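Local structure of inositol monophosphatase (Zymomonas mobilis, 4N81) at residues A[24-32]-A[94-103]; A[144-153]-A[245-256]. The protein probably acts as a magnesium-dependent phosphatase of the inositol monophosphatase superfamily, hydrolysing phosphate monoesters such as inositol monophosphate. One frame throughout, in Å; residues are numbered along the deposited sequence. Where two conformers were deposited one is given.

Contact 1 of 2, residues A[24-32]-A[94-103]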
loop_
_atom_site.group_PDB
_atom_site.type_symbol
_atom_site.label_atom_id
_atom_site.label_comp_id
_atom_site.label_asym_id
_atom_site.label_seq_id
_atom_site.Cartn_x
_atom_site.Cartn_y
_atom_site.Cartn_z
ATOM N N ILE A 24 -0.417 -3.709 19.554
ATOM C CA ILE A 24 -0.605 -2.764 18.438
ATOM C C ILE A 24 -1.979 -2.892 17.775
ATOM O O ILE A 24 -2.617 -1.894 17.468
ATOM C CB ILE A 24 0.482 -2.989 17.356
ATOM C CG1 ILE A 24 1.875 -2.596 17.902
ATOM C CG2 ILE A 24 0.137 -2.222 16.042
ATOM C CD1 ILE A 24 3.096 -3.111 16.983
ATOM N N ARG A 25 -2.465 -4.118 17.630
ATOM C CA ARG A 25 -3.694 -4.350 16.844
ATOM C C ARG A 25 -4.915 -3.490 17.252
ATOM O O ARG A 25 -5.557 -2.881 16.389
ATOM C CB ARG A 25 -4.047 -5.843 16.881
ATOM C CG ARG A 25 -5.172 -6.298 15.967
ATOM C CD ARG A 25 -5.376 -7.853 16.082
ATOM N NE ARG A 25 -4.224 -8.588 15.540
ATOM C CZ ARG A 25 -3.356 -9.278 16.290
ATOM N NH1 ARG A 25 -2.321 -9.935 15.711
ATOM N NH2 ARG A 25 -3.529 -9.326 17.607
ATOM N N PRO A 26 -5.216 -3.386 18.563
ATOM C CA PRO A 26 -6.404 -2.623 18.956
ATOM C C PRO A 26 -6.342 -1.156 18.480
ATOM O O PRO A 26 -7.386 -0.495 18.489
ATOM C CB PRO A 26 -6.389 -2.689 20.496
ATOM C CG PRO A 26 -5.630 -3.923 20.803
ATOM C CD PRO A 26 -4.607 -4.082 19.714
ATOM N N PHE A 27 -5.139 -0.601 18.277
ATOM C CA PHE A 27 -5.007 0.815 17.897
ATOM C C PHE A 27 -5.143 1.051 16.399
ATOM O O PHE A 27 -5.236 2.174 15.975
ATOM C CB PHE A 27 -3.661 1.374 18.346
ATOM C CG PHE A 27 -3.522 1.426 19.848
ATOM C CD1 PHE A 27 -2.782 0.461 20.534
ATOM C CD2 PHE A 27 -4.194 2.395 20.568
ATOM C CE1 PHE A 27 -2.673 0.499 21.910
ATOM C CE2 PHE A 27 -4.093 2.442 21.967
ATOM C CZ PHE A 27 -3.321 1.486 22.628
ATOM N N PHE A 28 -5.087 -0.001 15.610
ATOM C CA PHE A 28 -5.124 0.181 14.156
ATOM C C PHE A 28 -6.510 0.699 13.721
ATOM O O PHE A 28 -7.546 0.147 14.147
ATOM C CB PHE A 28 -4.830 -1.170 13.495
ATOM C CG PHE A 28 -4.828 -1.097 11.980
ATOM C CD1 PHE A 28 -3.893 -0.300 11.326
ATOM C CD2 PHE A 28 -5.731 -1.858 11.252
ATOM C CE1 PHE A 28 -3.878 -0.213 9.905
ATOM C CE2 PHE A 28 -5.717 -1.840 9.873
ATOM C CZ PHE A 28 -4.783 -1.033 9.194
ATOM N N ARG A 29 -6.518 1.703 12.837
ATOM C CA ARG A 29 -7.766 2.318 12.362
ATOM C C ARG A 29 -8.663 2.916 13.443
ATOM O O ARG A 29 -9.860 3.082 13.263
ATOM C CB ARG A 29 -8.556 1.334 11.485
ATOM C CG ARG A 29 -7.885 1.221 10.100
ATOM C CD ARG A 29 -8.656 0.308 9.084
ATOM N NE ARG A 29 -7.826 0.155 7.874
ATOM C CZ ARG A 29 -8.132 -0.646 6.848
ATOM N NH1 ARG A 29 -9.268 -1.343 6.867
ATOM N NH2 ARG A 29 -7.293 -0.790 5.851
ATOM N N ALA A 30 -8.055 3.282 14.553
ATOM C CA ALA A 30 -8.698 4.096 15.574
ATOM C C ALA A 30 -8.790 5.581 15.113
ATOM O O ALA A 30 -8.030 6.039 14.238
ATOM C CB ALA A 30 -7.913 3.983 16.913
ATOM N N PRO A 31 -9.690 6.351 15.729
ATOM C CA PRO A 31 -9.851 7.781 15.385
ATOM C C PRO A 31 -8.564 8.556 15.694
ATOM O O PRO A 31 -7.840 8.181 16.609
ATOM C CB PRO A 31 -10.959 8.255 16.354
ATOM C CG PRO A 31 -11.691 7.022 16.722
ATOM C CD PRO A 31 -10.679 5.887 16.732
ATOM N N LEU A 32 -8.241 9.584 14.919
ATOM C CA LEU A 32 -6.980 10.309 15.111
ATOM C C LEU A 32 -7.188 11.706 15.681
ATOM O O LEU A 32 -7.813 12.557 15.064
ATOM C CB LEU A 32 -6.212 10.368 13.764
ATOM C CG LEU A 32 -4.970 11.213 13.713
ATOM C CD1 LEU A 32 -3.888 10.743 14.756
ATOM C CD2 LEU A 32 -4.396 11.138 12.293
ATOM N N PHE A 94 0.709 3.503 9.005
ATOM C CA PHE A 94 -0.189 3.110 10.104
ATOM C C PHE A 94 -1.153 4.250 10.432
ATOM O O PHE A 94 -2.378 4.041 10.642
ATOM C CB PHE A 94 0.653 2.802 11.383
ATOM C CG PHE A 94 -0.190 2.403 12.575
ATOM C CD1 PHE A 94 -0.809 3.391 13.358
ATOM C CD2 PHE A 94 -0.367 1.083 12.905
ATOM C CE1 PHE A 94 -1.591 3.068 14.454
ATOM C CE2 PHE A 94 -1.154 0.720 14.024
ATOM C CZ PHE A 94 -1.757 1.713 14.799
ATOM N N ILE A 95 -0.621 5.462 10.417
ATOM C CA ILE A 95 -1.441 6.636 10.763
ATOM C C ILE A 95 -2.552 6.791 9.727
ATOM O O ILE A 95 -3.708 7.144 10.057
ATOM C CB ILE A 95 -0.563 7.900 10.797
ATOM C CG1 ILE A 95 0.230 7.933 12.117
ATOM C CG2 ILE A 95 -1.405 9.211 10.693
ATOM C CD1 ILE A 95 1.411 8.924 12.073
ATOM N N GLY A 96 -2.229 6.388 8.503
ATOM C CA GLY A 96 -3.206 6.442 7.408
ATOM C C GLY A 96 -4.129 5.226 7.327
ATOM O O GLY A 96 -4.937 5.099 6.390
ATOM N N GLY A 97 -4.028 4.317 8.298
ATOM C CA GLY A 97 -4.959 3.194 8.305
ATOM C C GLY A 97 -4.595 2.096 7.317
ATOM O O GLY A 97 -5.450 1.289 6.926
ATOM N N ARG A 98 -3.343 2.100 6.838
ATOM C CA ARG A 98 -2.868 1.059 5.918
ATOM C C ARG A 98 -2.169 -0.081 6.596
ATOM O O ARG A 98 -1.324 0.143 7.460
ATOM C CB ARG A 98 -1.835 1.641 4.940
ATOM C CG ARG A 98 -2.428 2.836 4.095
ATOM C CD ARG A 98 -1.276 3.403 3.224
ATOM N NE ARG A 98 -1.801 4.283 2.151
ATOM C CZ ARG A 98 -1.091 4.542 1.050
ATOM N NH1 ARG A 98 0.129 3.999 0.908
ATOM N NH2 ARG A 98 -1.598 5.334 0.112
ATOM N N ALA A 99 -2.447 -1.303 6.147
ATOM C CA ALA A 99 -1.818 -2.470 6.800
ATOM C C ALA A 99 -0.548 -2.884 6.048
ATOM O O ALA A 99 -0.278 -4.084 5.851
ATOM C CB ALA A 99 -2.809 -3.636 6.850
ATOM N N SER A 100 0.219 -1.908 5.595
ATOM C CA SER A 100 1.568 -2.220 5.082
ATOM C C SER A 100 2.651 -2.082 6.148
ATOM O O SER A 100 3.814 -2.369 5.868
ATOM C CB SER A 100 1.910 -1.268 3.927
ATOM O OG SER A 100 1.807 0.092 4.401
ATOM N N PHE A 101 2.314 -1.552 7.328
ATOM C CA PHE A 101 3.318 -1.373 8.366
ATOM C C PHE A 101 3.728 -2.724 8.929
ATOM O O PHE A 101 2.988 -3.686 8.777
ATOM C CB PHE A 101 2.817 -0.473 9.517
ATOM C CG PHE A 101 1.773 -1.123 10.357
ATOM C CD1 PHE A 101 2.121 -1.827 11.508
ATOM C CD2 PHE A 101 0.437 -1.045 10.004
ATOM C CE1 PHE A 101 1.142 -2.436 12.282
ATOM C CE2 PHE A 101 -0.534 -1.684 10.748
ATOM C CZ PHE A 101 -0.176 -2.374 11.910
ATOM N N GLY A 102 4.908 -2.805 9.565
ATOM C CA GLY A 102 5.287 -4.066 10.229
ATOM C C GLY A 102 6.109 -3.840 11.490
ATOM O O GLY A 102 6.796 -2.817 11.644
ATOM N N THR A 103 6.053 -4.804 12.404
ATOM C CA THR A 103 6.975 -4.797 13.529
ATOM C C THR A 103 8.268 -5.405 12.996
ATOM O O THR A 103 8.253 -6.478 12.383
ATOM C CB THR A 103 6.416 -5.680 14.641
ATOM O OG1 THR A 103 5.201 -5.092 15.137
ATOM C CG2 THR A 103 7.456 -5.837 15.809
HETATM O O HOH W 1 -4.623 3.430 12.077
#
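Phe28 and Phe94 both carry CG anti to the backbone N (chi1 -179° and 179°), which swings their rings into one aromatic cluster with Phe101. The edge of Phe28 is directed at the face of Phe94 in an offset edge-to-face pair, with centroids 5.8 Å apart and planes at 61°. Phe28 meets Phe101 obliquely; Phe28 CD1 lies 3.7 Å from Phe101 CE2. Ile24 closes the cluster from the end of helix 7-24: Ile24 CG2 lies 3.8 Å from Phe94 CE2 and also touches Phe101. Beyond the rings, the extended chain of Arg29 carries its guanidinium side-on to the carbonyl of Gly97, the first residue to leave helical angles after helix 91-95, its positive phi completing a Schellman motif. Arg29 NE and NH2 both donate hydrogen bonds to Gly97 O (2.8 and 3.0 Å), which lies in the guanidinium plane. A water joins Arg29 N to Phe94 O, 2.7 Å from each. In the second subunit, Glu125 forms a salt bridge with Arg29 NH1 and Tyr188 a hydrogen bond with NH2. Since Phe94 and Phe101 also pack on Ile88, a predicted magnesium ligand, the chemistry implies an apolar cluster beside the predicted metal site and a two-bond grip that fixes the Arg29 guanidinium plane where the subunits meet.

Contact 2 of 2, residues A[144-153]-A[245-256]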
loop_
_atom_site.group_PDB
_atom_site.type_symbol
_atom_site.label_atom_id
_atom_site.label_comp_id
_atom_site.label_asym_id
_atom_site.label_seq_id
_atom_site.Cartn_x
_atom_site.Cartn_y
_atom_site.Cartn_z
ATOM N N THR A 144 13.430 -15.174 -3.802
ATOM C CA THR A 144 13.385 -14.030 -4.711
ATOM C C THR A 144 13.343 -14.571 -6.155
ATOM O O THR A 144 13.568 -15.784 -6.379
ATOM C CB THR A 144 14.592 -13.164 -4.580
ATOM O OG1 THR A 144 15.778 -13.926 -4.905
ATOM C CG2 THR A 144 14.692 -12.570 -3.113
ATOM N N ARG A 145 12.894 -13.725 -7.084
ATOM C CA ARG A 145 12.927 -14.096 -8.501
ATOM C C ARG A 145 14.083 -13.485 -9.221
ATOM O O ARG A 145 14.696 -12.494 -8.753
ATOM C CB ARG A 145 11.646 -13.680 -9.208
ATOM C CG ARG A 145 11.490 -12.121 -9.356
ATOM C CD ARG A 145 10.110 -11.828 -10.021
ATOM N NE ARG A 145 9.921 -10.377 -10.161
ATOM C CZ ARG A 145 8.721 -9.793 -10.184
ATOM N NH1 ARG A 145 7.618 -10.548 -10.197
ATOM N NH2 ARG A 145 8.648 -8.463 -10.282
ATOM N N SER A 146 14.423 -14.094 -10.357
ATOM C CA SER A 146 15.468 -13.527 -11.192
ATOM C C SER A 146 14.863 -12.451 -12.106
ATOM O O SER A 146 13.650 -12.380 -12.284
ATOM C CB SER A 146 16.139 -14.585 -12.062
ATOM O OG SER A 146 15.138 -15.153 -12.883
ATOM N N CYS A 147 15.723 -11.628 -12.706
ATOM C CA CYS A 147 15.238 -10.523 -13.531
ATOM C C CYS A 147 16.323 -10.180 -14.571
ATOM O O CYS A 147 17.489 -10.026 -14.222
ATOM C CB CYS A 147 14.991 -9.296 -12.633
ATOM S SG CYS A 147 14.265 -7.927 -13.620
ATOM N N PRO A 148 15.985 -10.282 -15.845
ATOM C CA PRO A 148 17.007 -10.128 -16.901
ATOM C C PRO A 148 17.736 -8.772 -16.968
ATOM O O PRO A 148 18.904 -8.726 -17.334
ATOM C CB PRO A 148 16.238 -10.461 -18.182
ATOM C CG PRO A 148 14.845 -10.024 -17.915
ATOM C CD PRO A 148 14.632 -10.381 -16.409
ATOM N N ALA A 149 17.028 -7.678 -16.652
ATOM C CA ALA A 149 17.541 -6.327 -16.953
ATOM C C ALA A 149 16.628 -5.322 -16.261
ATOM O O ALA A 149 15.465 -5.635 -15.996
ATOM C CB ALA A 149 17.508 -6.053 -18.481
ATOM N N LEU A 150 17.093 -4.077 -16.100
ATOM C CA LEU A 150 16.254 -3.045 -15.474
ATOM C C LEU A 150 14.967 -2.783 -16.191
ATOM O O LEU A 150 13.955 -2.542 -15.556
ATOM C CB LEU A 150 17.000 -1.715 -15.443
ATOM C CG LEU A 150 18.230 -1.706 -14.563
ATOM C CD1 LEU A 150 18.826 -0.236 -14.574
ATOM C CD2 LEU A 150 17.838 -2.121 -13.133
ATOM N N ASP A 151 14.968 -2.915 -17.516
ATOM C CA ASP A 151 13.742 -2.582 -18.236
ATOM C C ASP A 151 12.644 -3.637 -18.037
ATOM O O ASP A 151 11.533 -3.485 -18.546
ATOM C CB ASP A 151 13.987 -2.224 -19.711
ATOM C CG ASP A 151 14.581 -3.370 -20.528
ATOM O OD1 ASP A 151 14.691 -4.516 -20.047
ATOM O OD2 ASP A 151 14.949 -3.110 -21.691
ATOM N N HIS A 152 12.969 -4.733 -17.346
ATOM C CA HIS A 152 11.958 -5.701 -16.888
ATOM C C HIS A 152 11.661 -5.646 -15.407
ATOM O O HIS A 152 10.765 -6.371 -14.889
ATOM C CB HIS A 152 12.354 -7.141 -17.263
ATOM C CG HIS A 152 12.297 -7.411 -18.733
ATOM N ND1 HIS A 152 11.125 -7.692 -19.397
ATOM C CD2 HIS A 152 13.271 -7.408 -19.668
ATOM C CE1 HIS A 152 11.383 -7.839 -20.685
ATOM N NE2 HIS A 152 12.686 -7.699 -20.872
ATOM N N ALA A 153 12.402 -4.803 -14.694
ATOM C CA ALA A 153 12.339 -4.824 -13.235
ATOM C C ALA A 153 11.203 -3.943 -12.651
ATOM O O ALA A 153 10.924 -2.853 -13.153
ATOM C CB ALA A 153 13.681 -4.380 -12.645
ATOM N N GLY A 245 16.326 -8.636 -5.894
ATOM C CA GLY A 245 15.998 -10.071 -5.798
ATOM C C GLY A 245 17.053 -10.885 -6.545
ATOM O O GLY A 245 17.264 -12.071 -6.265
ATOM N N ASP A 246 17.741 -10.232 -7.476
ATOM C CA ASP A 246 18.691 -10.892 -8.349
ATOM C C ASP A 246 20.045 -10.199 -8.243
ATOM O O ASP A 246 20.158 -9.012 -8.519
ATOM C CB ASP A 246 18.138 -10.871 -9.807
ATOM C CG ASP A 246 18.965 -11.753 -10.773
ATOM O OD1 ASP A 246 20.161 -11.937 -10.561
ATOM O OD2 ASP A 246 18.403 -12.243 -11.767
ATOM N N HIS A 247 21.071 -10.936 -7.877
ATOM C CA HIS A 247 22.417 -10.319 -7.679
ATOM C C HIS A 247 22.965 -9.669 -8.977
ATOM O O HIS A 247 23.713 -8.660 -8.976
ATOM C CB HIS A 247 23.436 -11.368 -7.214
ATOM C CG HIS A 247 23.195 -11.943 -5.845
ATOM N ND1 HIS A 247 21.941 -12.104 -5.288
ATOM C CD2 HIS A 247 24.070 -12.441 -4.939
ATOM C CE1 HIS A 247 22.056 -12.671 -4.099
ATOM N NE2 HIS A 247 23.339 -12.886 -3.866
ATOM N N HIS A 248 22.508 -10.208 -10.096
ATOM C CA HIS A 248 22.904 -9.703 -11.415
ATOM C C HIS A 248 22.446 -8.230 -11.653
ATOM O O HIS A 248 23.000 -7.525 -12.507
ATOM C CB HIS A 248 22.306 -10.627 -12.494
ATOM C CG HIS A 248 22.587 -10.203 -13.910
ATOM N ND1 HIS A 248 23.805 -10.402 -14.525
ATOM C CD2 HIS A 248 21.778 -9.652 -14.847
ATOM C CE1 HIS A 248 23.745 -9.973 -15.772
ATOM N NE2 HIS A 248 22.526 -9.501 -15.987
ATOM N N LEU A 249 21.411 -7.783 -10.952
ATOM C CA LEU A 249 20.871 -6.452 -11.184
ATOM C C LEU A 249 21.504 -5.386 -10.312
ATOM O O LEU A 249 21.237 -4.191 -10.525
ATOM C CB LEU A 249 19.327 -6.429 -10.966
ATOM C CG LEU A 249 18.527 -6.104 -12.232
ATOM C CD1 LEU A 249 19.035 -6.858 -13.435
ATOM C CD2 LEU A 249 17.051 -6.380 -12.010
ATOM N N ILE A 250 22.342 -5.775 -9.327
ATOM C CA ILE A 250 22.770 -4.667 -8.477
ATOM C C ILE A 250 23.737 -3.724 -9.204
ATOM O O ILE A 250 23.640 -2.522 -9.069
ATOM C CB ILE A 250 23.304 -5.170 -7.086
ATOM C CG1 ILE A 250 23.768 -3.981 -6.233
ATOM C CG2 ILE A 250 24.462 -6.108 -7.260
ATOM C CD1 ILE A 250 23.565 -4.284 -4.726
ATOM N N GLU A 251 24.667 -4.256 -9.999
ATOM C CA GLU A 251 25.516 -3.335 -10.776
ATOM C C GLU A 251 24.785 -2.377 -11.754
ATOM O O GLU A 251 25.049 -1.170 -11.747
ATOM C CB GLU A 251 26.655 -4.090 -11.489
ATOM C CG GLU A 251 27.753 -3.188 -12.019
ATOM C CD GLU A 251 27.402 -2.550 -13.366
ATOM O OE1 GLU A 251 27.886 -1.416 -13.646
ATOM O OE2 GLU A 251 26.628 -3.173 -14.127
ATOM N N PRO A 252 23.917 -2.914 -12.630
ATOM C CA PRO A 252 23.170 -1.977 -13.478
ATOM C C PRO A 252 22.293 -1.001 -12.728
ATOM O O PRO A 252 22.187 0.130 -13.157
ATOM C CB PRO A 252 22.313 -2.895 -14.395
ATOM C CG PRO A 252 22.411 -4.235 -13.819
ATOM C CD PRO A 252 23.683 -4.328 -13.007
ATOM N N ALA A 253 21.704 -1.417 -11.608
ATOM C CA ALA A 253 20.891 -0.511 -10.842
ATOM C C ALA A 253 21.720 0.648 -10.286
ATOM O O ALA A 253 21.358 1.837 -10.434
ATOM C CB ALA A 253 20.178 -1.291 -9.657
ATOM N N LEU A 254 22.856 0.330 -9.684
ATOM C CA LEU A 254 23.685 1.416 -9.106
ATOM C C LEU A 254 24.222 2.285 -10.235
ATOM O O LEU A 254 24.249 3.494 -10.127
ATOM C CB LEU A 254 24.813 0.825 -8.254
ATOM C CG LEU A 254 24.358 0.159 -6.952
ATOM C CD1 LEU A 254 25.574 -0.542 -6.252
ATOM C CD2 LEU A 254 23.682 1.151 -5.991
ATOM N N SER A 255 24.599 1.657 -11.347
ATOM C CA SER A 255 25.033 2.414 -12.521
ATOM C C SER A 255 23.962 3.417 -12.984
ATOM O O SER A 255 24.248 4.592 -13.220
ATOM C CB SER A 255 25.304 1.450 -13.673
ATOM O OG SER A 255 26.533 0.779 -13.500
ATOM N N ALA A 256 22.722 2.943 -13.100
ATOM C CA ALA A 256 21.631 3.783 -13.600
ATOM C C ALA A 256 21.390 5.032 -12.685
ATOM O O ALA A 256 20.944 6.080 -13.136
ATOM C CB ALA A 256 20.335 2.938 -13.659
#
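Thr144 meets Gly245 where the two segments come close, their CA atoms 4.9 Å apart. With chi1 at 61°, Thr144 OG1 sits between the backbone N and the carbonyl carbon and donates a hydrogen bond to Gly245 O at 2.7 Å, in the carbonyl plane and on a lone pair. At Arg145 the side chain turns from the contact to a salt bridge with Asp199, while its backbone carbonyl O packs near CB of Asp246. Ser146 brings CA and CB against the Asp246 carboxylate, and Cys147 N then donates to Asp246 OD2 at 2.9 Å; the N-H...O angle of 160° makes this bond fairly straight, and it uses the anti lone pair. The other oxygen, Asp246 OD1, accepts from His248 N at 3.0 Å in an Asx turn, so the two bonds restrain the carboxylate from both segments.

From here the contact becomes apolar. Cys147 SG lies 3.6 Å from CD2 of Leu249, and Ala149 CA packs on CD1, the other branch of that leucine. Leu150 spreads its two methyls over Leu249 and the helix that follows: Leu150 CD2 lies 4.1 Å from Leu249 CG and beside Ala253, whereas Leu150 CD1 reaches Ala256 CB at 3.6 Å. Ala153 completes the row, its CB 4.0 Å from Leu249 CD2.

Leu150 and Ala253 also share Leu200 of strand 200-203. The geometry is that of a connecting loop and a C-terminal helix packed together against the five-stranded mixed sheet of an inositol monophosphatase fold, with the Asx turn leading into the helix.

Following the chain from the N terminus, contact 1 closes first, bringing the loop after helix 7-24 back to the turn between helix 91-95 and strand 102-109, across 61 intervening residues. Contact 2 opens only later: residues 144-153, which lead into strand 154-157, are met by 245-256 near the C terminus after 91 intervening residues. The two loops therefore stand in series, neither nested nor crossed. The centres of contact 1 and contact 2 are about 33 Å apart, on opposite sides of the chain's centre. Contact 1 belongs with the seven-stranded sheet, contact 2 with the five-stranded one. Both touch the second subunit, where Leu32 of contact 1 packs on Arg145 of the neighbouring chain.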